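Local coordinates for protein 2-hydroxyisobutyryl-CoA synthetase (Aquincola tertiaricarbonis, PDB 6HDW) that belongs to the ANL superfamily of AMP-binding enzymes, with a large N-terminal and a smaller C-terminal domain that both touch the bound ligand 8LE, at residues T221-I226 with F465-V470; M281-N286 with Q301-T306; G323-T328 with L340-L345. All coordinates share one frame; numbering follows the deposited sequence.

Contact 1: T221-I226 with F465-V470; sequences TPSYAI and FKARRV. With 8LE ([[(2~{R},3~{S},4~{R},5~{R})-5-(6-aminopurin-9-yl)-3,4-bis(oxidanyl)oxolan-2-yl]methoxy-oxidanyl-phosphoryl] 2-methyl-2-oxidanyl-propanoate), chain B.
Ser223 approaches the flat guanidinium of Arg469 obliquely, its OG 4.0 Å from NH2, while Ala467 CB lies 3.5 Å above one face of that group, offset toward the rim. A second flat group, the Phe465 ring, has Lys466 CG over the centre of one face and meets Tyr175 edge-to-face. Lys466 also lays its CB on a face of the Arg468 guanidinium, so the root of the lysine touches two flat groups. The polar join between the segments is a single hydrogen bond, Thr221 OG1 to Phe465 O, 2.7 Å long; the hydroxyl stands above the carbonyl plane, 41° out of it, and is the donor to the loop carbonyl. That leaves OG1 as acceptor for Tyr224 N at 3.2 Å, which makes Thr221 the N-cap of helix 222-234. A chi1 of 62° sets OG1 between backbone N and carbonyl carbon, where it can serve both partners. Glu252 ties the same edge together by accepting from Ser223 OG and Ala467 N, and Glu399 pairs with Arg469. Beyond CG the Lys466 chain runs fully extended, and NZ reaches 8LE OAI at 3.0 Å, with weaker bonds to O5' and OAD. Here the loop passes a helix start of the large domain; a C-terminal-domain lysine at the nucleotide is a recognised feature of ANL enzymes.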
loop_
_atom_site.group_PDB
_atom_site.type_symbol
_atom_site.label_atom_id
_atom_site.label_comp_id
_atom_site.label_asym_id
_atom_site.label_seq_id
_atom_site.Cartn_x
_atom_site.Cartn_y
_atom_site.Cartn_z
ATOM N N THR A 221 -0.254 7.705 -11.876
ATOM C CA THR A 221 0.354 8.885 -12.508
ATOM C C THR A 221 0.251 8.737 -14.034
ATOM O O THR A 221 0.243 7.598 -14.525
ATOM C CB THR A 221 1.833 9.088 -12.092
ATOM O OG1 THR A 221 2.633 7.974 -12.510
ATOM C CG2 THR A 221 2.008 9.389 -10.594
ATOM N N PRO A 222 0.198 9.847 -14.815
ATOM C CA PRO A 222 0.168 9.701 -16.284
ATOM C C PRO A 222 1.412 8.966 -16.805
ATOM O O PRO A 222 1.309 8.217 -17.774
ATOM C CB PRO A 222 0.098 11.148 -16.789
ATOM C CG PRO A 222 -0.390 11.953 -15.615
ATOM C CD PRO A 222 0.183 11.270 -14.416
ATOM N N SER A 223 2.572 9.136 -16.123
ATOM C CA SER A 223 3.833 8.469 -16.465
ATOM C C SER A 223 3.716 6.954 -16.336
ATOM O O SER A 223 4.214 6.247 -17.214
ATOM C CB SER A 223 4.975 8.973 -15.586
ATOM O OG SER A 223 5.328 10.286 -15.971
ATOM N N TYR A 224 3.068 6.459 -15.250
ATOM C CA TYR A 224 2.883 5.020 -15.042
ATOM C C TYR A 224 2.012 4.389 -16.109
ATOM O O TYR A 224 2.321 3.282 -16.533
ATOM C CB TYR A 224 2.368 4.654 -13.634
ATOM C CG TYR A 224 2.454 3.163 -13.349
ATOM C CD1 TYR A 224 3.456 2.379 -13.916
ATOM C CD2 TYR A 224 1.552 2.545 -12.494
ATOM C CE1 TYR A 224 3.549 1.018 -13.649
ATOM C CE2 TYR A 224 1.646 1.182 -12.208
ATOM C CZ TYR A 224 2.645 0.424 -12.789
ATOM O OH TYR A 224 2.759 -0.913 -12.520
ATOM N N ALA A 225 0.948 5.078 -16.551
ATOM C CA ALA A 225 0.077 4.587 -17.624
ATOM C C ALA A 225 0.906 4.328 -18.911
ATOM O O ALA A 225 0.775 3.257 -19.502
ATOM C CB ALA A 225 -1.030 5.582 -17.895
ATOM N N ILE A 226 1.818 5.258 -19.279
ATOM C CA ILE A 226 2.702 5.091 -20.441
ATOM C C ILE A 226 3.638 3.877 -20.234
ATOM O O ILE A 226 3.657 2.984 -21.085
ATOM C CB ILE A 226 3.452 6.400 -20.847
ATOM C CG1 ILE A 226 2.474 7.431 -21.433
ATOM C CG2 ILE A 226 4.575 6.126 -21.866
ATOM C CD1 ILE A 226 2.619 8.804 -20.840
ATOM N N PHE A 465 5.761 6.304 -10.652
ATOM C CA PHE A 465 5.481 7.495 -9.857
ATOM C C PHE A 465 5.605 8.751 -10.750
ATOM O O PHE A 465 5.155 8.708 -11.893
ATOM C CB PHE A 465 6.376 7.534 -8.593
ATOM C CG PHE A 465 5.966 8.514 -7.508
ATOM C CD1 PHE A 465 4.686 8.482 -6.963
ATOM C CD2 PHE A 465 6.870 9.452 -7.016
ATOM C CE1 PHE A 465 4.310 9.383 -5.965
ATOM C CE2 PHE A 465 6.489 10.358 -6.018
ATOM C CZ PHE A 465 5.211 10.313 -5.499
ATOM N N LYS A 466 6.183 9.846 -10.243
ATOM C CA LYS A 466 6.335 11.120 -10.935
ATOM C C LYS A 466 7.638 11.165 -11.737
ATOM O O LYS A 466 8.716 10.894 -11.191
ATOM C CB LYS A 466 6.324 12.287 -9.918
ATOM C CG LYS A 466 5.086 12.350 -9.025
ATOM C CD LYS A 466 5.247 13.424 -7.949
ATOM C CE LYS A 466 4.078 13.458 -6.990
ATOM N NZ LYS A 466 4.181 14.608 -6.057
ATOM N N ALA A 467 7.538 11.551 -13.016
ATOM C CA ALA A 467 8.687 11.685 -13.913
ATOM C C ALA A 467 9.539 12.918 -13.544
ATOM O O ALA A 467 9.038 14.048 -13.503
ATOM C CB ALA A 467 8.222 11.778 -15.357
ATOM N N ARG A 468 10.825 12.677 -13.254
ATOM C CA ARG A 468 11.810 13.703 -12.919
ATOM C C ARG A 468 12.726 13.795 -14.136
ATOM O O ARG A 468 13.768 13.125 -14.209
ATOM C CB ARG A 468 12.585 13.337 -11.629
ATOM C CG ARG A 468 11.750 12.779 -10.466
ATOM C CD ARG A 468 10.758 13.774 -9.879
ATOM N NE ARG A 468 10.254 13.323 -8.581
ATOM C CZ ARG A 468 9.266 13.906 -7.910
ATOM N NH1 ARG A 468 8.638 14.962 -8.418
ATOM N NH2 ARG A 468 8.889 13.430 -6.731
ATOM N N ARG A 469 12.290 14.586 -15.127
ATOM C CA ARG A 469 12.986 14.705 -16.407
ATOM C C ARG A 469 14.080 15.772 -16.436
ATOM O O ARG A 469 14.917 15.740 -17.338
ATOM C CB ARG A 469 11.983 14.893 -17.560
ATOM C CG ARG A 469 11.093 13.663 -17.728
ATOM C CD ARG A 469 10.487 13.541 -19.105
ATOM N NE ARG A 469 9.710 12.304 -19.227
ATOM C CZ ARG A 469 8.414 12.203 -18.962
ATOM N NH1 ARG A 469 7.723 13.267 -18.566
ATOM N NH2 ARG A 469 7.796 11.037 -19.080
ATOM N N VAL A 470 14.118 16.675 -15.442
ATOM C CA VAL A 470 15.145 17.712 -15.404
ATOM C C VAL A 470 16.381 17.256 -14.610
ATOM O O VAL A 470 16.263 16.807 -13.471
ATOM C CB VAL A 470 14.588 19.084 -14.936
ATOM C CG1 VAL A 470 15.705 20.094 -14.707
ATOM C CG2 VAL A 470 13.583 19.634 -15.939
HETATM C C2 8LE B . -0.281 19.067 -12.613
HETATM C CAA 8LE B . -1.821 13.578 -3.938
HETATM C CAZ 8LE B . -1.399 14.169 -5.296
HETATM C CAB 8LE B . -2.368 15.294 -5.707
HETATM O OAF 8LE B . -1.480 13.154 -6.287
HETATM C CAS 8LE B . 0.062 14.681 -5.217
HETATM O OAD 8LE B . 0.915 14.270 -6.000
HETATM O OAQ 8LE B . 0.322 15.576 -4.219
HETATM P PBC 8LE B . 1.807 16.037 -3.681
HETATM O OAI 8LE B . 2.709 14.741 -3.477
HETATM O OAE 8LE B . 1.662 16.867 -2.463
HETATM O "O5'" 8LE B . 2.436 16.896 -4.844
HETATM C "C5'" 8LE B . 1.647 17.987 -5.300
HETATM C "C4'" 8LE B . 2.314 18.606 -6.499
HETATM O "O4'" 8LE B . 2.265 17.653 -7.590
HETATM C "C3'" 8LE B . 1.458 19.738 -6.910
HETATM O "O3'" 8LE B . 1.876 20.918 -6.215
HETATM C "C2'" 8LE B . 1.748 19.808 -8.410
HETATM O "O2'" 8LE B . 3.032 20.432 -8.711
HETATM C "C1'" 8LE B . 1.813 18.343 -8.776
HETATM N N9 8LE B . 0.489 17.826 -9.250
HETATM C C8 8LE B . -0.373 17.029 -8.608
HETATM N N7 8LE B . -1.418 16.826 -9.403
HETATM C C5 8LE B . -1.221 17.509 -10.537
HETATM C C4 8LE B . -0.033 18.132 -10.435
HETATM N N3 8LE B . 0.459 18.888 -11.445
HETATM N N1 8LE B . -1.511 18.409 -12.691
HETATM C C6 8LE B . -1.935 17.639 -11.672
HETATM N N6 8LE B . -3.095 17.001 -11.758
#

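Contact 2: M281-N286 with Q301-T306; sequences MSPFMN and QDIIYT. With 8LE ([[(2~{R},3~{S},4~{R},5~{R})-5-(6-aminopurin-9-yl)-3,4-bis(oxidanyl)oxolan-2-yl]methoxy-oxidanyl-phosphoryl] 2-methyl-2-oxidanyl-propanoate), chain B.
Asn286, Ile304 and Thr306 share one buried water that three groups of the two segments grip. It donates to Asn286 O at 2.8 Å and to Ile304 O at 2.9 Å, and it also bonds Thr306 OG1, so a loop carbonyl and a strand carbonyl that do not meet directly are bridged through it. Most of the remaining contact is made by hydrocarbon. Ile304 is the central side chain: a chi1 of -76° turns CG1 away from its own carbonyl carbon, and the nearly straight chain beyond carries CD1 into the bend of segment 281-286. There CD1 lies close to two loop carbonyl oxygens, 3.4 Å from Pro283 O and nearer still to Met281 O, while the flank of the Asn286 side chain crosses CB and CG2. Pro283, which follows a cis peptide bond, offers its ring to both isoleucines, CG lying 3.7 Å from Ile303 CG2 and CD resting against Ile304 CD1. The strand start is itself braced by Gln301, whose amide pairs with the backbone of Thr306 in a two-bond ring: OE1 accepts from Thr306 N at 2.9 Å, and NE2 donates to a lone pair of Thr306 O at 3.0 Å. On the far side of the loop Phe284 turns from the strand toward 8LE, and methyl CAA lies 3.7 Å above one face of its ring, offset toward the rim. The chemistry is thus divided: one water accounts for two backbone oxygens, Asn286 O and Ile304 O, the isoleucines meet the loop mainly through hydrocarbon, and the same loop offers a ring face to the methyl groups of the ligand.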
loop_
_atom_site.group_PDB
_atom_site.type_symbol
_atom_site.label_atom_id
_atom_site.label_comp_id
_atom_site.label_asym_id
_atom_site.label_seq_id
_atom_site.Cartn_x
_atom_site.Cartn_y
_atom_site.Cartn_z
ATOM N N MET A 281 -3.674 19.016 0.748
ATOM C CA MET A 281 -5.037 19.370 0.376
ATOM C C MET A 281 -5.998 18.200 0.209
ATOM O O MET A 281 -7.046 18.401 -0.400
ATOM C CB MET A 281 -5.051 20.248 -0.887
ATOM C CG MET A 281 -4.539 21.618 -0.638
ATOM S SD MET A 281 -5.154 22.294 0.922
ATOM C CE MET A 281 -4.321 23.695 0.921
ATOM N N SER A 282 -5.691 17.004 0.766
ATOM C CA SER A 282 -6.618 15.868 0.687
ATOM C C SER A 282 -7.938 16.301 1.346
ATOM O O SER A 282 -7.869 16.897 2.417
ATOM C CB SER A 282 -6.043 14.636 1.370
ATOM O OG SER A 282 -4.817 14.256 0.767
ATOM N N PRO A 283 -9.126 16.170 0.708
ATOM C CA PRO A 283 -9.418 15.533 -0.594
ATOM C C PRO A 283 -8.804 16.293 -1.776
ATOM O O PRO A 283 -9.270 17.366 -2.146
ATOM C CB PRO A 283 -10.955 15.447 -0.596
ATOM C CG PRO A 283 -11.401 16.584 0.262
ATOM C CD PRO A 283 -10.355 16.690 1.341
ATOM N N PHE A 284 -7.694 15.766 -2.310
ATOM C CA PHE A 284 -6.893 16.383 -3.381
ATOM C C PHE A 284 -7.592 16.389 -4.740
ATOM O O PHE A 284 -7.202 17.156 -5.625
ATOM C CB PHE A 284 -5.492 15.737 -3.471
ATOM C CG PHE A 284 -5.530 14.244 -3.683
ATOM C CD1 PHE A 284 -5.696 13.710 -4.956
ATOM C CD2 PHE A 284 -5.430 13.372 -2.606
ATOM C CE1 PHE A 284 -5.780 12.336 -5.145
ATOM C CE2 PHE A 284 -5.500 11.993 -2.801
ATOM C CZ PHE A 284 -5.682 11.486 -4.066
ATOM N N MET A 285 -8.647 15.561 -4.892
ATOM C CA MET A 285 -9.455 15.521 -6.110
ATOM C C MET A 285 -10.373 16.761 -6.213
ATOM O O MET A 285 -11.198 16.822 -7.129
ATOM C CB MET A 285 -10.263 14.210 -6.202
ATOM C CG MET A 285 -9.411 12.993 -6.432
ATOM S SD MET A 285 -10.398 11.495 -6.579
ATOM C CE MET A 285 -10.904 11.604 -8.265
ATOM N N ASN A 286 -10.198 17.775 -5.305
ATOM C CA ASN A 286 -10.962 19.046 -5.306
ATOM C C ASN A 286 -10.844 19.797 -6.659
ATOM O O ASN A 286 -11.673 20.656 -6.971
ATOM C CB ASN A 286 -10.563 19.940 -4.120
ATOM C CG ASN A 286 -9.174 20.517 -4.244
ATOM O OD1 ASN A 286 -8.184 19.819 -4.085
ATOM N ND2 ASN A 286 -9.069 21.797 -4.569
ATOM N N GLN A 301 -15.444 23.997 -5.588
ATOM C CA GLN A 301 -15.387 25.095 -4.626
ATOM C C GLN A 301 -16.009 24.829 -3.254
ATOM O O GLN A 301 -15.520 25.388 -2.269
ATOM C CB GLN A 301 -15.982 26.375 -5.234
ATOM C CG GLN A 301 -15.180 26.959 -6.413
ATOM C CD GLN A 301 -13.773 27.383 -6.054
ATOM O OE1 GLN A 301 -12.867 26.560 -5.906
ATOM N NE2 GLN A 301 -13.547 28.681 -5.960
ATOM N N ASP A 302 -17.081 24.017 -3.184
ATOM C CA ASP A 302 -17.751 23.699 -1.918
ATOM C C ASP A 302 -17.062 22.567 -1.143
ATOM O O ASP A 302 -17.454 22.284 -0.009
ATOM C CB ASP A 302 -19.245 23.423 -2.128
ATOM C CG ASP A 302 -19.517 22.379 -3.183
ATOM O OD1 ASP A 302 -19.349 22.693 -4.384
ATOM O OD2 ASP A 302 -19.895 21.253 -2.811
ATOM N N ILE A 303 -16.034 21.930 -1.744
ATOM C CA ILE A 303 -15.228 20.893 -1.089
ATOM C C ILE A 303 -13.970 21.593 -0.526
ATOM O O ILE A 303 -13.729 21.546 0.681
ATOM C CB ILE A 303 -14.917 19.672 -2.013
ATOM C CG1 ILE A 303 -16.218 18.917 -2.381
ATOM C CG2 ILE A 303 -13.913 18.725 -1.331
ATOM C CD1 ILE A 303 -16.127 17.888 -3.513
ATOM N N ILE A 304 -13.232 22.305 -1.406
ATOM C CA ILE A 304 -12.061 23.123 -1.089
ATOM C C ILE A 304 -12.154 24.396 -1.919
ATOM O O ILE A 304 -12.388 24.327 -3.130
ATOM C CB ILE A 304 -10.716 22.350 -1.305
ATOM C CG1 ILE A 304 -10.462 21.352 -0.152
ATOM C CG2 ILE A 304 -9.492 23.295 -1.520
ATOM C CD1 ILE A 304 -9.445 20.316 -0.452
ATOM N N TYR A 305 -11.975 25.556 -1.270
ATOM C CA TYR A 305 -12.009 26.846 -1.957
ATOM C C TYR A 305 -10.685 27.087 -2.693
ATOM O O TYR A 305 -9.627 27.178 -2.062
ATOM C CB TYR A 305 -12.341 27.986 -0.968
ATOM C CG TYR A 305 -12.458 29.368 -1.586
ATOM C CD1 TYR A 305 -13.198 29.578 -2.749
ATOM C CD2 TYR A 305 -11.901 30.479 -0.960
ATOM C CE1 TYR A 305 -13.321 30.849 -3.311
ATOM C CE2 TYR A 305 -12.032 31.757 -1.502
ATOM C CZ TYR A 305 -12.742 31.937 -2.678
ATOM O OH TYR A 305 -12.871 33.196 -3.210
ATOM N N THR A 306 -10.748 27.152 -4.035
ATOM C CA THR A 306 -9.579 27.397 -4.874
ATOM C C THR A 306 -9.594 28.851 -5.340
ATOM O O THR A 306 -10.610 29.330 -5.849
ATOM C CB THR A 306 -9.511 26.409 -6.066
ATOM O OG1 THR A 306 -9.472 25.063 -5.588
ATOM C CG2 THR A 306 -8.298 26.649 -6.972
HETATM C C2 8LE B . -0.281 19.067 -12.613
HETATM C CAA 8LE B . -1.821 13.578 -3.938
HETATM C CAZ 8LE B . -1.399 14.169 -5.296
HETATM C CAB 8LE B . -2.368 15.294 -5.707
HETATM O OAF 8LE B . -1.480 13.154 -6.287
HETATM C CAS 8LE B . 0.062 14.681 -5.217
HETATM O OAD 8LE B . 0.915 14.270 -6.000
HETATM O OAQ 8LE B . 0.322 15.576 -4.219
HETATM P PBC 8LE B . 1.807 16.037 -3.681
HETATM O OAI 8LE B . 2.709 14.741 -3.477
HETATM O OAE 8LE B . 1.662 16.867 -2.463
HETATM O "O5'" 8LE B . 2.436 16.896 -4.844
HETATM C "C5'" 8LE B . 1.647 17.987 -5.300
HETATM C "C4'" 8LE B . 2.314 18.606 -6.499
HETATM O "O4'" 8LE B . 2.265 17.653 -7.590
HETATM C "C3'" 8LE B . 1.458 19.738 -6.910
HETATM O "O3'" 8LE B . 1.876 20.918 -6.215
HETATM C "C2'" 8LE B . 1.748 19.808 -8.410
HETATM O "O2'" 8LE B . 3.032 20.432 -8.711
HETATM C "C1'" 8LE B . 1.813 18.343 -8.776
HETATM N N9 8LE B . 0.489 17.826 -9.250
HETATM C C8 8LE B . -0.373 17.029 -8.608
HETATM N N7 8LE B . -1.418 16.826 -9.403
HETATM C C5 8LE B . -1.221 17.509 -10.537
HETATM C C4 8LE B . -0.033 18.132 -10.435
HETATM N N3 8LE B . 0.459 18.888 -11.445
HETATM N N1 8LE B . -1.511 18.409 -12.691
HETATM C C6 8LE B . -1.935 17.639 -11.672
HETATM N N6 8LE B . -3.095 17.001 -11.758
HETATM O O HOH W 1 -11.391 23.081 -5.501
#

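Contact 3: G323-T328 with L340-L345; sequences GTPVYT and LLSGDL. With 8LE ([[(2~{R},3~{S},4~{R},5~{R})-5-(6-aminopurin-9-yl)-3,4-bis(oxidanyl)oxolan-2-yl]methoxy-oxidanyl-phosphoryl] 2-methyl-2-oxidanyl-propanoate), chain B.
Pro325 and Ser342 form the tight part of this contact, where one carbonyl oxygen is held twice. Ser342 N reaches Pro325 O at 3.1 Å, nearly along the C=O axis, and Ser342 OG donates to a lone pair of the same oxygen at 2.7 Å. The hydroxyl can do so because chi1 of 67° folds it back between its own backbone N and carbonyl carbon; it then accepts from Asp344 N, closing an ST turn. Just before this turn the strands run as a regular antiparallel pair, Tyr327 and Leu340 exchanging two backbone bonds. Beyond it the ladder is broken, and a side chain takes over: Thr324 OG1 donates to Asp344 O at 2.7 Å, in the carbonyl plane.

The other side is looser. Leu341, partly exposed, lays CD1 across Thr324 CG2 at about a right angle, 3.7 Å away, and more distantly against Val326 CG2. Gly343 turns the chain with positive phi, and Leu345 meets Gly323 O with its CA, and more distantly with CD1.

Tyr327 lies on the same face as Leu340, its ring edge directed at a water that bonds OH and donates to Asp344 OD2. The water links the carboxylate to the neighbouring strand, which would help to hold its orientation while each of its oxygens takes a ribose hydroxyl of 8LE: O2' donates to OD1, and O3' to OD2 at 2.6 Å. Asp344 stands just after the interruption of the strand, and the pairing is consistent with a site that recognises the ribose by its two adjacent hydroxyls.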
loop_
_atom_site.group_PDB
_atom_site.type_symbol
_atom_site.label_atom_id
_atom_site.label_comp_id
_atom_site.label_asym_id
_atom_site.label_seq_id
_atom_site.Cartn_x
_atom_site.Cartn_y
_atom_site.Cartn_z
ATOM N N GLY A 323 -2.161 32.159 -13.072
ATOM C CA GLY A 323 -1.810 32.422 -11.682
ATOM C C GLY A 323 -1.493 31.168 -10.893
ATOM O O GLY A 323 -1.434 30.064 -11.453
ATOM N N THR A 324 -1.299 31.333 -9.576
ATOM C CA THR A 324 -0.960 30.231 -8.692
ATOM C C THR A 324 -2.131 29.800 -7.795
ATOM O O THR A 324 -2.695 30.619 -7.073
ATOM C CB THR A 324 0.333 30.518 -7.894
ATOM O OG1 THR A 324 0.731 29.325 -7.233
ATOM C CG2 THR A 324 0.197 31.652 -6.883
ATOM N N PRO A 325 -2.483 28.499 -7.803
ATOM C CA PRO A 325 -3.561 28.024 -6.920
ATOM C C PRO A 325 -3.248 28.155 -5.421
ATOM O O PRO A 325 -2.179 27.759 -4.939
ATOM C CB PRO A 325 -3.731 26.557 -7.325
ATOM C CG PRO A 325 -3.104 26.441 -8.672
ATOM C CD PRO A 325 -1.960 27.402 -8.641
ATOM N N VAL A 326 -4.181 28.773 -4.701
ATOM C CA VAL A 326 -4.149 28.970 -3.253
ATOM C C VAL A 326 -5.412 28.232 -2.767
ATOM O O VAL A 326 -6.499 28.463 -3.312
ATOM C CB VAL A 326 -4.081 30.478 -2.871
ATOM C CG1 VAL A 326 -4.348 30.706 -1.385
ATOM C CG2 VAL A 326 -2.732 31.080 -3.264
ATOM N N TYR A 327 -5.243 27.263 -1.833
ATOM C CA TYR A 327 -6.347 26.411 -1.386
ATOM C C TYR A 327 -6.711 26.507 0.087
ATOM O O TYR A 327 -5.829 26.621 0.944
ATOM C CB TYR A 327 -6.078 24.936 -1.716
ATOM C CG TYR A 327 -5.651 24.600 -3.128
ATOM C CD1 TYR A 327 -6.590 24.428 -4.140
ATOM C CD2 TYR A 327 -4.324 24.289 -3.415
ATOM C CE1 TYR A 327 -6.214 24.010 -5.418
ATOM C CE2 TYR A 327 -3.936 23.876 -4.686
ATOM C CZ TYR A 327 -4.885 23.740 -5.687
ATOM O OH TYR A 327 -4.507 23.343 -6.947
ATOM N N THR A 328 -8.031 26.378 0.373
ATOM C CA THR A 328 -8.601 26.381 1.720
ATOM C C THR A 328 -9.580 25.218 1.885
ATOM O O THR A 328 -10.518 25.089 1.094
ATOM C CB THR A 328 -9.232 27.748 2.081
ATOM O OG1 THR A 328 -8.253 28.782 1.948
ATOM C CG2 THR A 328 -9.803 27.779 3.507
ATOM N N LEU A 340 -3.267 27.802 1.642
ATOM C CA LEU A 340 -1.947 27.220 1.384
ATOM C C LEU A 340 -1.538 27.522 -0.054
ATOM O O LEU A 340 -2.313 27.295 -0.991
ATOM C CB LEU A 340 -1.891 25.703 1.662
ATOM C CG LEU A 340 -0.613 24.920 1.243
ATOM C CD1 LEU A 340 0.548 25.209 2.174
ATOM C CD2 LEU A 340 -0.860 23.425 1.242
ATOM N N LEU A 341 -0.323 28.071 -0.208
ATOM C CA LEU A 341 0.261 28.399 -1.501
ATOM C C LEU A 341 0.767 27.103 -2.149
ATOM O O LEU A 341 1.564 26.390 -1.544
ATOM C CB LEU A 341 1.403 29.418 -1.297
ATOM C CG LEU A 341 2.292 29.781 -2.492
ATOM C CD1 LEU A 341 1.491 30.441 -3.618
ATOM C CD2 LEU A 341 3.409 30.700 -2.053
ATOM N N SER A 342 0.270 26.779 -3.357
ATOM C CA SER A 342 0.694 25.571 -4.066
ATOM C C SER A 342 2.078 25.704 -4.685
ATOM O O SER A 342 2.851 24.740 -4.679
ATOM C CB SER A 342 -0.327 25.165 -5.120
ATOM O OG SER A 342 -0.384 26.128 -6.155
ATOM N N GLY A 343 2.372 26.894 -5.205
ATOM C CA GLY A 343 3.620 27.193 -5.897
ATOM C C GLY A 343 3.583 26.697 -7.333
ATOM O O GLY A 343 4.615 26.636 -8.003
ATOM N N ASP A 344 2.381 26.347 -7.814
ATOM C CA ASP A 344 2.142 25.832 -9.157
ATOM C C ASP A 344 1.616 26.925 -10.049
ATOM O O ASP A 344 1.225 27.972 -9.545
ATOM C CB ASP A 344 1.136 24.673 -9.104
ATOM C CG ASP A 344 1.620 23.490 -8.301
ATOM O OD1 ASP A 344 2.751 23.023 -8.558
ATOM O OD2 ASP A 344 0.860 23.015 -7.438
ATOM N N LEU A 345 1.601 26.685 -11.375
ATOM C CA LEU A 345 1.073 27.631 -12.345
ATOM C C LEU A 345 -0.107 27.007 -13.079
ATOM O O LEU A 345 -0.063 25.830 -13.459
ATOM C CB LEU A 345 2.159 28.090 -13.339
ATOM C CG LEU A 345 1.822 29.322 -14.176
ATOM C CD1 LEU A 345 1.895 30.596 -13.346
ATOM C CD2 LEU A 345 2.728 29.424 -15.376
HETATM C C2 8LE B . -0.281 19.067 -12.613
HETATM C CAA 8LE B . -1.821 13.578 -3.938
HETATM C CAZ 8LE B . -1.399 14.169 -5.296
HETATM C CAB 8LE B . -2.368 15.294 -5.707
HETATM O OAF 8LE B . -1.480 13.154 -6.287
HETATM C CAS 8LE B . 0.062 14.681 -5.217
HETATM O OAD 8LE B . 0.915 14.270 -6.000
HETATM O OAQ 8LE B . 0.322 15.576 -4.219
HETATM P PBC 8LE B . 1.807 16.037 -3.681
HETATM O OAI 8LE B . 2.709 14.741 -3.477
HETATM O OAE 8LE B . 1.662 16.867 -2.463
HETATM O "O5'" 8LE B . 2.436 16.896 -4.844
HETATM C "C5'" 8LE B . 1.647 17.987 -5.300
HETATM C "C4'" 8LE B . 2.314 18.606 -6.499
HETATM O "O4'" 8LE B . 2.265 17.653 -7.590
HETATM C "C3'" 8LE B . 1.458 19.738 -6.910
HETATM O "O3'" 8LE B . 1.876 20.918 -6.215
HETATM C "C2'" 8LE B . 1.748 19.808 -8.410
HETATM O "O2'" 8LE B . 3.032 20.432 -8.711
HETATM C "C1'" 8LE B . 1.813 18.343 -8.776
HETATM N N9 8LE B . 0.489 17.826 -9.250
HETATM C C8 8LE B . -0.373 17.029 -8.608
HETATM N N7 8LE B . -1.418 16.826 -9.403
HETATM C C5 8LE B . -1.221 17.509 -10.537
HETATM C C4 8LE B . -0.033 18.132 -10.435
HETATM N N3 8LE B . 0.459 18.888 -11.445
HETATM N N1 8LE B . -1.511 18.409 -12.691
HETATM C C6 8LE B . -1.935 17.639 -11.672
HETATM N N6 8LE B . -3.095 17.001 -11.758
HETATM O O HOH W 2 -1.829 22.595 -7.244
#

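Overall arrangement
From the N terminus the chain first reaches residues 221-226, whose partner comes only at 465-470, so contact 1 closes a very long loop and joins the large domain to the C-terminal one. Contacts 2 and 3 both nest inside that loop and follow each other in series: 281-286 with 301-306 closes before the hairpin of 323-328 and 340-345 opens. These two touch, their centres about 12 Å apart, partly through neighbouring strands 304-310 and 322-329 and partly through Met281 packed on the hairpin. Contact 1 lies across the chain's centre, about 22 to 23 Å from either, centre to centre. What unites all three is 8LE, which each of them touches.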